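Local coordinates for protein thermostable monoacylglycerol lipase (Bacillus, PDB 4LHE) that hydrolyses monoacylglycerols to glycerol and free fatty acid, as a heat-stable lipase of the alpha/beta hydrolase fold, at residues A[2-7]-A[65-70]. Numbering follows the deposited sequence.
Sequences SEQYPV and MERTTF
Arg67 lays its guanidinium group against the N-terminal tail, where Ser2 and Gln4 meet it. The backbone O of Ser2 sits 3.3 Å above one face of the guanidinium plane, displaced toward the rim, and lies 3.5 Å from Arg67 NE; coming from over the face, it is badly placed to accept that N-H. Gln4 OE1 lies over the same face, 3.7 Å from Arg67 NH2, its amide turned only 20° from the guanidinium plane, so the two flat groups are nearly parallel. Ser2 OG, swung anti to its backbone N (chi1 -159°), ends beside Arg67 NH1, but the angle is poor and the very short separation is doubtful as a bond. The arginine chain bends at chi3 (82°), which brings its guanidinium under Ser2 O and Gln4 OE1. What joins the two segments is polar packing at the surface, without a hydrogen bond between them.

Firmer bonds lie around it. Asp64, on helix 62-67, takes the backbone N-H of Gln4 on OD1 and that of Tyr5 on OD2, while Glu3 forms a salt bridge with Arg54. Beyond Arg67, Thr68 OG1 and N both donate to Met65 O, the hydroxyl at 2.7 Å, tying Thr68 to Met65. Thr69 then N-caps helix 70-87. The contact is a peripheral one in an alpha/beta hydrolase fold, laying the irregular N-terminal tail, ahead of edge strand 14-16, against the short helix 62-67.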
loop_
_atom_site.group_PDB
_atom_site.type_symbol
_atom_site.label_atom_id
_atom_site.label_comp_id
_atom_site.label_asym_id
_atom_site.label_seq_id
_atom_site.Cartn_x
_atom_site.Cartn_y
_atom_site.Cartn_z
ATOM N N SER A 2 -11.417 7.682 -16.665
ATOM C CA SER A 2 -12.362 6.914 -17.473
ATOM C C SER A 2 -13.157 6.015 -16.515
ATOM O O SER A 2 -13.625 4.930 -16.888
ATOM C CB SER A 2 -11.640 6.087 -18.543
ATOM O OG SER A 2 -12.524 5.725 -19.599
ATOM N N GLU A 3 -13.285 6.484 -15.271
ATOM C CA GLU A 3 -14.112 5.827 -14.263
ATOM C C GLU A 3 -15.590 6.086 -14.568
ATOM O O GLU A 3 -16.022 7.239 -14.721
ATOM C CB GLU A 3 -13.737 6.305 -12.850
ATOM C CG GLU A 3 -12.359 5.836 -12.380
ATOM C CD GLU A 3 -12.036 6.281 -10.963
ATOM O OE1 GLU A 3 -12.785 7.121 -10.414
ATOM O OE2 GLU A 3 -11.026 5.799 -10.402
ATOM N N GLN A 4 -16.356 5.003 -14.662
ATOM C CA GLN A 4 -17.746 5.065 -15.104
ATOM C C GLN A 4 -18.700 5.053 -13.907
ATOM O O GLN A 4 -19.892 5.355 -14.043
ATOM C CB GLN A 4 -18.032 3.874 -16.033
ATOM C CG GLN A 4 -18.742 4.212 -17.348
ATOM C CD GLN A 4 -18.048 5.310 -18.137
ATOM O OE1 GLN A 4 -16.816 5.355 -18.219
ATOM N NE2 GLN A 4 -18.839 6.207 -18.717
ATOM N N TYR A 5 -18.163 4.722 -12.733
ATOM C CA TYR A 5 -18.970 4.539 -11.526
ATOM C C TYR A 5 -18.575 5.509 -10.412
ATOM O O TYR A 5 -17.440 5.977 -10.381
ATOM C CB TYR A 5 -18.839 3.091 -11.038
ATOM C CG TYR A 5 -19.438 2.085 -11.984
ATOM C CD1 TYR A 5 -18.680 1.524 -13.004
ATOM C CD2 TYR A 5 -20.768 1.696 -11.858
ATOM C CE1 TYR A 5 -19.234 0.597 -13.880
ATOM C CE2 TYR A 5 -21.333 0.780 -12.725
ATOM C CZ TYR A 5 -20.563 0.232 -13.734
ATOM O OH TYR A 5 -21.127 -0.687 -14.590
ATOM N N PRO A 6 -19.507 5.804 -9.486
ATOM C CA PRO A 6 -19.238 6.777 -8.420
ATOM C C PRO A 6 -18.488 6.171 -7.210
ATOM O O PRO A 6 -18.467 4.954 -7.037
ATOM C CB PRO A 6 -20.643 7.208 -8.007
ATOM C CG PRO A 6 -21.467 5.968 -8.198
ATOM C CD PRO A 6 -20.874 5.250 -9.390
ATOM N N VAL A 7 -17.888 7.022 -6.380
ATOM C CA VAL A 7 -17.082 6.556 -5.244
ATOM C C VAL A 7 -17.946 5.994 -4.116
ATOM O O VAL A 7 -18.897 6.636 -3.686
ATOM C CB VAL A 7 -16.189 7.694 -4.683
ATOM C CG1 VAL A 7 -15.386 7.220 -3.484
ATOM C CG2 VAL A 7 -15.243 8.217 -5.764
ATOM N N MET A 65 -12.039 -0.776 -12.237
ATOM C CA MET A 65 -10.772 -1.441 -11.953
ATOM C C MET A 65 -10.217 -2.177 -13.177
ATOM O O MET A 65 -9.027 -2.080 -13.493
ATOM C CB MET A 65 -10.991 -2.443 -10.819
ATOM C CG MET A 65 -9.844 -3.383 -10.619
ATOM S SD MET A 65 -8.685 -2.676 -9.459
ATOM C CE MET A 65 -7.819 -4.163 -8.968
ATOM N N GLU A 66 -11.092 -2.892 -13.877
ATOM C CA GLU A 66 -10.687 -3.750 -14.991
ATOM C C GLU A 66 -9.974 -3.006 -16.119
ATOM O O GLU A 66 -9.047 -3.540 -16.732
ATOM C CB GLU A 66 -11.910 -4.479 -15.551
ATOM C CG GLU A 66 -11.600 -5.311 -16.770
ATOM C CD GLU A 66 -12.711 -6.263 -17.119
ATOM O OE1 GLU A 66 -13.902 -5.884 -17.022
ATOM O OE2 GLU A 66 -12.379 -7.399 -17.493
ATOM N N ARG A 67 -10.385 -1.772 -16.390
ATOM C CA ARG A 67 -9.802 -1.041 -17.521
ATOM C C ARG A 67 -8.523 -0.267 -17.171
ATOM O O ARG A 67 -7.820 0.200 -18.069
ATOM C CB ARG A 67 -10.844 -0.133 -18.202
ATOM C CG ARG A 67 -11.268 1.103 -17.419
ATOM C CD ARG A 67 -11.912 2.174 -18.324
ATOM N NE ARG A 67 -13.332 1.938 -18.610
ATOM C CZ ARG A 67 -14.031 2.581 -19.548
ATOM N NH1 ARG A 67 -13.457 3.501 -20.318
ATOM N NH2 ARG A 67 -15.315 2.300 -19.729
ATOM N N THR A 68 -8.216 -0.140 -15.877
ATOM C CA THR A 68 -6.989 0.534 -15.456
ATOM C C THR A 68 -5.770 -0.353 -15.627
ATOM O O THR A 68 -5.878 -1.585 -15.615
ATOM C CB THR A 68 -7.030 0.971 -13.981
ATOM O OG1 THR A 68 -7.066 -0.193 -13.132
ATOM C CG2 THR A 68 -8.233 1.841 -13.721
ATOM N N THR A 69 -4.608 0.283 -15.782
ATOM C CA THR A 69 -3.337 -0.424 -15.813
ATOM C C THR A 69 -2.581 -0.051 -14.546
ATOM O O THR A 69 -2.965 0.899 -13.866
ATOM C CB THR A 69 -2.491 0.020 -17.014
ATOM O OG1 THR A 69 -1.992 1.345 -16.774
ATOM C CG2 THR A 69 -3.330 0.011 -18.293
ATOM N N PHE A 70 -1.501 -0.767 -14.238
ATOM C CA PHE A 70 -0.646 -0.366 -13.113
ATOM C C PHE A 70 -0.054 1.025 -13.333
ATOM O O PHE A 70 0.253 1.741 -12.370
ATOM C CB PHE A 70 0.435 -1.417 -12.792
ATOM C CG PHE A 70 1.654 -1.363 -13.682
ATOM C CD1 PHE A 70 2.753 -0.585 -13.340
ATOM C CD2 PHE A 70 1.713 -2.126 -14.831
ATOM C CE1 PHE A 70 3.882 -0.556 -14.141
ATOM C CE2 PHE A 70 2.835 -2.098 -15.645
ATOM C CZ PHE A 70 3.923 -1.319 -15.299
#